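Local coordinates for structure-specific endonuclease subunit slx4 (Schizosaccharomyces pombe, PDB 4ZDT), which forms with slx1 a structure-specific endonuclease, of which it is the regulatory subunit, that cuts branched DNA structures arising in repair and recombination, at residues Asn22-Lys27 against Glu37-Trp42; Leu54-Cys59 against Val64-Ser69. All coordinates share one frame; numbering follows the deposited sequence.

Interaction 1 of 2, residues Asn22-Lys27 against Glu37-Trp42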
ATOM      1  N   ASN B  22      -3.122   8.043  -5.474  1.00 26.51           N
ATOM      2  CA  ASN B  22      -2.737   6.781  -4.845  1.00 26.37           C
ATOM      3  C   ASN B  22      -1.303   6.352  -5.134  1.00 25.93           C
ATOM      4  O   ASN B  22      -0.892   5.224  -4.800  1.00 26.49           O
ATOM      5  CB  ASN B  22      -3.740   5.671  -5.212  1.00 26.44           C
ATOM      6  CG  ASN B  22      -3.636   5.224  -6.664  1.00 27.49           C
ATOM      7  OD1 ASN B  22      -2.804   5.706  -7.428  1.00 27.17           O
ATOM      8  ND2 ASN B  22      -4.499   4.289  -7.046  1.00 29.64           N
ATOM      9  N   SER B  23      -0.542   7.249  -5.754  1.00 25.71           N
ATOM     10  CA  SER B  23       0.807   6.937  -6.198  1.00 25.27           C
ATOM     11  C   SER B  23       1.739   6.585  -5.044  1.00 24.71           C
ATOM     12  O   SER B  23       2.601   5.714  -5.195  1.00 24.05           O
ATOM     13  CB  SER B  23       1.396   8.066  -7.054  1.00 26.05           C
ATOM     14  OG  SER B  23       1.457   9.299  -6.344  1.00 28.42           O
ATOM     15  N   VAL B  24       1.585   7.257  -3.901  1.00 23.53           N
ATOM     16  CA  VAL B  24       2.420   6.917  -2.751  1.00 22.79           C
ATOM     17  C   VAL B  24       2.086   5.508  -2.263  1.00 21.99           C
ATOM     18  O   VAL B  24       2.980   4.729  -1.971  1.00 21.95           O
ATOM     19  CB  VAL B  24       2.289   7.918  -1.573  1.00 22.94           C
ATOM     20  CG1 VAL B  24       3.070   7.410  -0.347  1.00 21.60           C
ATOM     21  CG2 VAL B  24       2.795   9.286  -1.979  1.00 22.13           C
ATOM     22  N   TRP B  25       0.802   5.197  -2.141  1.00 21.87           N
ATOM     23  CA  TRP B  25       0.430   3.881  -1.648  1.00 22.19           C
ATOM     24  C   TRP B  25       0.973   2.815  -2.614  1.00 22.84           C
ATOM     25  O   TRP B  25       1.507   1.794  -2.182  1.00 22.42           O
ATOM     26  CB  TRP B  25      -1.073   3.755  -1.448  1.00 21.75           C
ATOM     27  CG  TRP B  25      -1.465   2.601  -0.557  1.00 20.84           C
ATOM     28  CD1 TRP B  25      -0.623   1.797   0.178  1.00 22.51           C
ATOM     29  CD2 TRP B  25      -2.784   2.161  -0.270  1.00 22.49           C
ATOM     30  NE1 TRP B  25      -1.345   0.874   0.883  1.00 22.46           N
ATOM     31  CE2 TRP B  25      -2.677   1.070   0.623  1.00 22.32           C
ATOM     32  CE3 TRP B  25      -4.059   2.573  -0.689  1.00 21.98           C
ATOM     33  CZ2 TRP B  25      -3.793   0.391   1.112  1.00 23.26           C
ATOM     34  CZ3 TRP B  25      -5.166   1.907  -0.200  1.00 23.20           C
ATOM     35  CH2 TRP B  25      -5.030   0.818   0.685  1.00 24.53           C
ATOM     36  N   ILE B  26       0.881   3.089  -3.915  1.00 22.99           N
ATOM     37  CA  ILE B  26       1.361   2.134  -4.928  1.00 22.89           C
ATOM     38  C   ILE B  26       2.869   1.916  -4.820  1.00 22.70           C
ATOM     39  O   ILE B  26       3.351   0.795  -5.004  1.00 21.81           O
ATOM     40  CB  ILE B  26       0.967   2.584  -6.352  1.00 23.04           C
ATOM     41  CG1 ILE B  26      -0.561   2.536  -6.512  1.00 24.05           C
ATOM     42  CG2 ILE B  26       1.662   1.720  -7.418  1.00 22.77           C
ATOM     43  CD1 ILE B  26      -1.113   1.152  -6.620  1.00 30.46           C
ATOM     44  N   LYS B  27       3.618   2.976  -4.502  1.00 22.25           N
ATOM     45  CA  LYS B  27       5.050   2.824  -4.256  1.00 22.32           C
ATOM     46  C   LYS B  27       5.314   1.867  -3.092  1.00 21.59           C
ATOM     47  O   LYS B  27       6.121   0.935  -3.210  1.00 21.99           O
ATOM     48  CB  LYS B  27       5.736   4.187  -4.002  1.00 22.67           C
ATOM     49  CG  LYS B  27       5.992   4.990  -5.295  1.00 24.14           C
ATOM     50  CD  LYS B  27       6.602   6.357  -4.967  1.00 27.42           C
ATOM     51  CE  LYS B  27       6.839   7.186  -6.222  1.00 29.73           C
ATOM     52  NZ  LYS B  27       7.555   8.417  -5.844  1.00 33.72           N
ATOM     53  N   GLU B  37      11.598  14.013   2.105  1.00 36.06           N
ATOM     54  CA  GLU B  37      11.361  15.441   1.922  1.00 36.41           C
ATOM     55  C   GLU B  37      10.220  15.720   0.944  1.00 35.65           C
ATOM     56  O   GLU B  37       9.368  16.563   1.220  1.00 35.44           O
ATOM     57  CB  GLU B  37      12.653  16.167   1.516  1.00 37.47           C
ATOM     58  CG  GLU B  37      13.591  16.404   2.712  1.00 41.26           C
ATOM     59  CD  GLU B  37      15.058  16.579   2.325  1.00 46.86           C
ATOM     60  OE1 GLU B  37      15.342  17.085   1.216  1.00 49.14           O
ATOM     61  OE2 GLU B  37      15.931  16.209   3.145  1.00 49.23           O
ATOM     62  N   GLU B  38      10.184  15.000  -0.179  1.00 34.98           N
ATOM     63  CA  GLU B  38       9.074  15.146  -1.128  1.00 34.33           C
ATOM     64  C   GLU B  38       7.737  14.721  -0.505  1.00 32.89           C
ATOM     65  O   GLU B  38       6.723  15.411  -0.684  1.00 32.79           O
ATOM     66  CB  GLU B  38       9.346  14.385  -2.434  1.00 34.63           C
ATOM     67  CG  GLU B  38      10.357  15.082  -3.370  1.00 36.73           C
ATOM     68  CD  GLU B  38      10.676  14.260  -4.621  0.80 39.97           C
ATOM     69  OE1 GLU B  38       9.876  13.365  -4.987  0.50 40.70           O
ATOM     70  OE2 GLU B  38      11.729  14.516  -5.245  0.50 40.92           O
ATOM     71  N   PHE B  39       7.767  13.613   0.242  1.00 31.94           N
ATOM     72  CA  PHE B  39       6.601  13.048   0.961  1.00 30.71           C
ATOM     73  C   PHE B  39       6.040  14.047   1.972  1.00 30.69           C
ATOM     74  O   PHE B  39       4.810  14.242   2.049  1.00 30.94           O
ATOM     75  CB  PHE B  39       7.020  11.743   1.660  1.00 30.19           C
ATOM     76  CG  PHE B  39       5.873  10.948   2.311  1.00 28.07           C
ATOM     77  CD1 PHE B  39       4.598  10.857   1.710  1.00 25.13           C
ATOM     78  CD2 PHE B  39       6.103  10.233   3.481  1.00 26.48           C
ATOM     79  CE1 PHE B  39       3.561  10.100   2.302  1.00 23.85           C
ATOM     80  CE2 PHE B  39       5.080   9.456   4.078  1.00 26.87           C
ATOM     81  CZ  PHE B  39       3.803   9.396   3.476  1.00 23.34           C
ATOM     82  N   GLN B  40       6.923  14.702   2.726  1.00 30.54           N
ATOM     83  CA  GLN B  40       6.491  15.730   3.676  1.00 29.86           C
ATOM     84  C   GLN B  40       5.667  16.824   2.986  1.00 30.26           C
ATOM     85  O   GLN B  40       4.609  17.224   3.486  1.00 29.80           O
ATOM     86  CB  GLN B  40       7.702  16.316   4.406  1.00 30.14           C
ATOM     87  CG  GLN B  40       7.362  17.340   5.493  1.00 29.10           C
ATOM     88  CD  GLN B  40       8.605  17.879   6.177  1.00 30.59           C
ATOM     89  OE1 GLN B  40       9.570  18.267   5.510  1.00 27.79           O
ATOM     90  NE2 GLN B  40       8.598  17.895   7.514  1.00 28.88           N
ATOM     91  N   LEU B  41       6.146  17.285   1.828  1.00 30.82           N
ATOM     92  CA  LEU B  41       5.432  18.299   1.033  1.00 31.64           C
ATOM     93  C   LEU B  41       4.128  17.754   0.466  1.00 30.81           C
ATOM     94  O   LEU B  41       3.094  18.442   0.479  1.00 30.73           O
ATOM     95  CB  LEU B  41       6.339  18.827  -0.093  1.00 32.80           C
ATOM     96  CG  LEU B  41       7.576  19.617   0.334  1.00 36.07           C
ATOM     97  CD1 LEU B  41       8.677  19.571  -0.753  1.00 40.14           C
ATOM     98  CD2 LEU B  41       7.202  21.053   0.651  1.00 39.25           C
ATOM     99  N   TRP B  42       4.169  16.504   0.001  1.00 29.73           N
ATOM    100  CA  TRP B  42       2.963  15.826  -0.496  1.00 28.78           C
ATOM    101  C   TRP B  42       1.913  15.772   0.613  1.00 28.30           C
ATOM    102  O   TRP B  42       0.748  16.103   0.396  1.00 27.47           O
ATOM    103  CB  TRP B  42       3.327  14.414  -0.984  1.00 29.41           C
ATOM    104  CG  TRP B  42       2.216  13.585  -1.646  1.00 28.46           C
ATOM    105  CD1 TRP B  42       1.893  13.562  -2.979  1.00 30.07           C
ATOM    106  CD2 TRP B  42       1.365  12.613  -1.015  1.00 28.00           C
ATOM    107  NE1 TRP B  42       0.867  12.662  -3.211  1.00 28.40           N
ATOM    108  CE2 TRP B  42       0.527  12.066  -2.025  1.00 27.94           C
ATOM    109  CE3 TRP B  42       1.224  12.153   0.307  1.00 26.03           C
ATOM    110  CZ2 TRP B  42      -0.440  11.085  -1.754  1.00 27.80           C
ATOM    111  CZ3 TRP B  42       0.253  11.174   0.577  1.00 27.19           C
ATOM    112  CH2 TRP B  42      -0.566  10.655  -0.456  1.00 27.93           C
TER

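Interaction 2 of 2, residues Leu54-Cys59 against Val64-Ser69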
ATOM      1  N   LEU B  54       8.816  12.270  12.402  1.00 24.91           N
ATOM      2  CA  LEU B  54       7.564  11.521  12.421  1.00 25.47           C
ATOM      3  C   LEU B  54       7.438  10.637  11.184  1.00 25.46           C
ATOM      4  O   LEU B  54       6.909   9.529  11.253  1.00 24.60           O
ATOM      5  CB  LEU B  54       6.371  12.475  12.511  1.00 25.65           C
ATOM      6  CG  LEU B  54       5.878  12.812  13.920  1.00 28.81           C
ATOM      7  CD1 LEU B  54       4.656  13.717  13.859  1.00 28.56           C
ATOM      8  CD2 LEU B  54       5.571  11.543  14.699  1.00 29.17           C
ATOM      9  N   ILE B  55       7.929  11.135  10.052  1.00 25.50           N
ATOM     10  CA  ILE B  55       7.879  10.384   8.792  1.00 25.62           C
ATOM     11  C   ILE B  55       8.848   9.215   8.830  1.00 25.98           C
ATOM     12  O   ILE B  55       8.472   8.089   8.536  1.00 26.44           O
ATOM     13  CB  ILE B  55       8.130  11.290   7.561  1.00 25.56           C
ATOM     14  CG1 ILE B  55       6.932  12.215   7.363  1.00 24.47           C
ATOM     15  CG2 ILE B  55       8.362  10.437   6.289  1.00 24.68           C
ATOM     16  CD1 ILE B  55       7.221  13.423   6.468  1.00 26.22           C
ATOM     17  N   LYS B  56      10.087   9.476   9.242  1.00 26.82           N
ATOM     18  CA  LYS B  56      11.092   8.421   9.356  1.00 27.02           C
ATOM     19  C   LYS B  56      10.642   7.307  10.294  1.00 26.88           C
ATOM     20  O   LYS B  56      10.810   6.120   9.966  1.00 26.48           O
ATOM     21  CB  LYS B  56      12.456   8.994   9.763  1.00 27.58           C
ATOM     22  CG  LYS B  56      13.029   9.947   8.720  1.00 29.61           C
ATOM     23  CD  LYS B  56      14.249  10.711   9.226  1.00 32.68           C
ATOM     24  CE  LYS B  56      14.815  11.584   8.107  1.00 35.97           C
ATOM     25  NZ  LYS B  56      15.968  12.422   8.572  1.00 39.19           N
ATOM     26  N   SER B  57      10.066   7.670  11.445  1.00 26.39           N
ATOM     27  CA  SER B  57       9.621   6.666  12.418  1.00 26.09           C
ATOM     28  C   SER B  57       8.417   5.895  11.904  1.00 26.04           C
ATOM     29  O   SER B  57       8.297   4.697  12.144  1.00 25.19           O
ATOM     30  CB  SER B  57       9.336   7.261  13.815  1.00 27.33           C
ATOM     31  OG  SER B  57       8.307   8.245  13.790  1.00 27.01           O
ATOM     32  N   TRP B  58       7.532   6.592  11.190  1.00 25.47           N
ATOM     33  CA  TRP B  58       6.385   5.965  10.546  1.00 25.43           C
ATOM     34  C   TRP B  58       6.879   4.945   9.515  1.00 25.95           C
ATOM     35  O   TRP B  58       6.467   3.789   9.553  1.00 26.03           O
ATOM     36  CB  TRP B  58       5.482   7.036   9.904  1.00 24.87           C
ATOM     37  CG  TRP B  58       4.281   6.491   9.206  1.00 23.04           C
ATOM     38  CD1 TRP B  58       3.087   6.118   9.761  1.00 22.97           C
ATOM     39  CD2 TRP B  58       4.159   6.267   7.800  1.00 23.20           C
ATOM     40  NE1 TRP B  58       2.233   5.657   8.777  1.00 23.00           N
ATOM     41  CE2 TRP B  58       2.872   5.746   7.566  1.00 22.87           C
ATOM     42  CE3 TRP B  58       5.019   6.468   6.710  1.00 23.58           C
ATOM     43  CZ2 TRP B  58       2.414   5.411   6.276  1.00 24.04           C
ATOM     44  CZ3 TRP B  58       4.562   6.150   5.432  1.00 25.01           C
ATOM     45  CH2 TRP B  58       3.267   5.629   5.233  1.00 24.54           C
ATOM     46  N   CYS B  59       7.781   5.366   8.629  1.00 26.75           N
ATOM     47  CA  CYS B  59       8.326   4.472   7.604  1.00 28.79           C
ATOM     48  C   CYS B  59       8.968   3.240   8.236  1.00 30.04           C
ATOM     49  O   CYS B  59       8.729   2.103   7.790  1.00 29.91           O
ATOM     50  CB  CYS B  59       9.350   5.171   6.692  1.00 27.87           C
ATOM     51  SG  CYS B  59       8.751   6.462   5.573  1.00 29.97           S
ATOM     52  N   VAL B  64       8.031   1.169   5.013  1.00 32.35           N
ATOM     53  CA  VAL B  64       8.212   2.032   3.857  1.00 32.54           C
ATOM     54  C   VAL B  64       9.713   2.320   3.696  1.00 33.49           C
ATOM     55  O   VAL B  64      10.378   2.693   4.672  1.00 33.14           O
ATOM     56  CB  VAL B  64       7.390   3.318   4.033  1.00 32.57           C
ATOM     57  CG1 VAL B  64       7.590   4.282   2.858  1.00 32.21           C
ATOM     58  CG2 VAL B  64       5.896   2.959   4.230  1.00 31.84           C
ATOM     59  N   LEU B  65      10.235   2.146   2.479  1.00 33.16           N
ATOM     60  CA  LEU B  65      11.645   2.383   2.194  1.00 34.33           C
ATOM     61  C   LEU B  65      11.905   3.858   1.916  1.00 35.03           C
ATOM     62  O   LEU B  65      11.138   4.514   1.204  1.00 34.86           O
ATOM     63  CB  LEU B  65      12.107   1.568   0.965  1.00 34.33           C
ATOM     64  CG  LEU B  65      12.358   0.056   1.065  1.00 33.84           C
ATOM     65  CD1 LEU B  65      11.120  -0.697   1.456  1.00 33.66           C
ATOM     66  CD2 LEU B  65      12.906  -0.484  -0.262  1.00 32.95           C
ATOM     67  N   MET B  66      13.007   4.359   2.455  1.00 35.58           N
ATOM     68  CA  MET B  66      13.383   5.744   2.271  1.00 37.68           C
ATOM     69  C   MET B  66      14.609   5.870   1.368  1.00 39.06           C
ATOM     70  O   MET B  66      15.601   5.156   1.553  1.00 39.23           O
ATOM     71  CB  MET B  66      13.623   6.394   3.642  1.00 37.04           C
ATOM     72  CG  MET B  66      12.355   6.415   4.509  1.00 37.33           C
ATOM     73  SD  MET B  66      12.601   7.116   6.153  1.00 34.49           S
ATOM     74  CE  MET B  66      13.071   5.657   7.068  1.00 33.16           C
ATOM     75  N   LYS B  67      14.531   6.772   0.391  1.00 41.61           N
ATOM     76  CA  LYS B  67      15.688   7.096  -0.451  1.00 44.35           C
ATOM     77  C   LYS B  67      16.802   7.666   0.426  1.00 45.92           C
ATOM     78  O   LYS B  67      16.539   8.483   1.306  1.00 45.77           O
ATOM     79  CB  LYS B  67      15.309   8.097  -1.542  1.00 44.65           C
ATOM     80  CG  LYS B  67      14.549   7.477  -2.706  1.00 46.13           C
ATOM     81  CD  LYS B  67      14.286   8.494  -3.818  1.00 49.45           C
ATOM     82  CE  LYS B  67      13.407   7.891  -4.906  1.00 50.74           C
ATOM     83  NZ  LYS B  67      12.945   8.912  -5.899  1.00 52.48           N
ATOM     84  N   GLY B  68      18.033   7.213   0.201  1.00 47.87           N
ATOM     85  CA  GLY B  68      19.168   7.617   1.041  1.00 50.14           C
ATOM     86  C   GLY B  68      19.356   6.686   2.231  1.00 51.89           C
ATOM     87  O   GLY B  68      20.392   6.715   2.892  1.00 52.20           O
ATOM     88  N   SER B  69      18.371   5.860   2.497  1.00 53.33           N
ATOM     89  CA  SER B  69      18.439   4.950   3.604  1.00 54.93           C
ATOM     90  C   SER B  69      18.130   3.545   3.152  1.00 55.78           C
ATOM     91  O   SER B  69      17.641   2.768   3.934  1.00 56.36           O
ATOM     92  CB  SER B  69      17.449   5.358   4.676  1.00 54.87           C
ATOM     93  OG  SER B  69      17.901   6.492   5.337  1.00 55.43           O
TER

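Interaction 1 of 2, residues Asn22-Lys27 against Glu37-Trp42
V24 reaches from helix 23-29 to W42 and F39 of helix 36-45, joining two helices of the all-helical C-terminal domain of slx4, a small fold of the helix-turn-helix clan. The contact is buried and apolar, and one valine carries its whole near side. With V24 CG1 anti to the backbone N (chi1 174°), the two methyls divide the work, one for each aromatic ring. CG2 settles over a face of W42, 3.6 Å from the centroid of its six-membered ring and 11° off the normal, a CH-pi contact made almost straight down onto the ring. The indole reaches toward helix 23-29 because W42 CG is itself anti to the backbone N (chi1 -175°), and its NE1 is hydrogen-bonded to D21, just ahead of segment 22-27, a bond that is likely to limit how far the ring can turn. Replacing W42 by an alanine would probably deprive V24 CG2 of the face it rests on, open a gap between the helices and leave the D21 carboxylate without this donor. I12 and V16 of helix 3-18 also pack against F39. The second methyl meets that ring obliquely, V24 CG1 lying 3.8 Å from F39 CE1.

Interaction 2 of 2, residues Leu54-Cys59 against Val64-Ser69
The backbone N of V64 donates to the carbonyl O of C59, five residues earlier, over 3.0 Å. The bond is nearly straight at the hydrogen (173°), with the donor tilted 22° from the carbonyl plane. It ties the chain leaving helix 52-62 back to the helix, and the side chains of V64 and M66 pack back onto the helix. V64 splits its branches: CG1 lies 3.7 Å from C59 SG, while CG2 meets the W58 ring obliquely, 3.7 Å from CZ3. C59 SG, anti to its carbonyl carbon (chi1 -68°), also touches M66 CG at 3.8 Å. M66 is extended as far as SD and then bends at the thioether, which brings SD to 3.8 Å from K56 CG and CE to 3.7 Å from K56 O. The lysine is met at its aliphatic base, by CB and CG, and its amino group takes no part. Beyond M66 a type II turn runs to S69, closed by S69 N to M66 O, with G68 at the position of positive phi. Around the contact, W58 packs on I12 and V16 of helix 3-18, V64 on I28 of helix 23-29 and M66 on V36 of helix 36-45, while L65 and K67 make backbone hydrogen bonds to I34 in the loop before that helix.

Overall arrangement
Interactions 1 and 2 follow one another along the chain, yet their centres are only about 11 Å apart and they share one hydrophobic interior. F39 of interaction 1 is the bridge: F39 CE2 lies 3.6 Å from W58 CZ3 and F39 CD2 is 3.6 Å from I55 CG2, both on helix 52-62. Q40 CB adds a contact with I55 CD1 at 3.6 Å. Both interactions also border the slx1 chain: W25 NE1 is hydrogen-bonded to the V47 carbonyl of slx1, and W58 packs on that same residue. A glycerol, probably from the crystallisation liquor, lies about 3 Å from the W42 side chain at the nearest atoms.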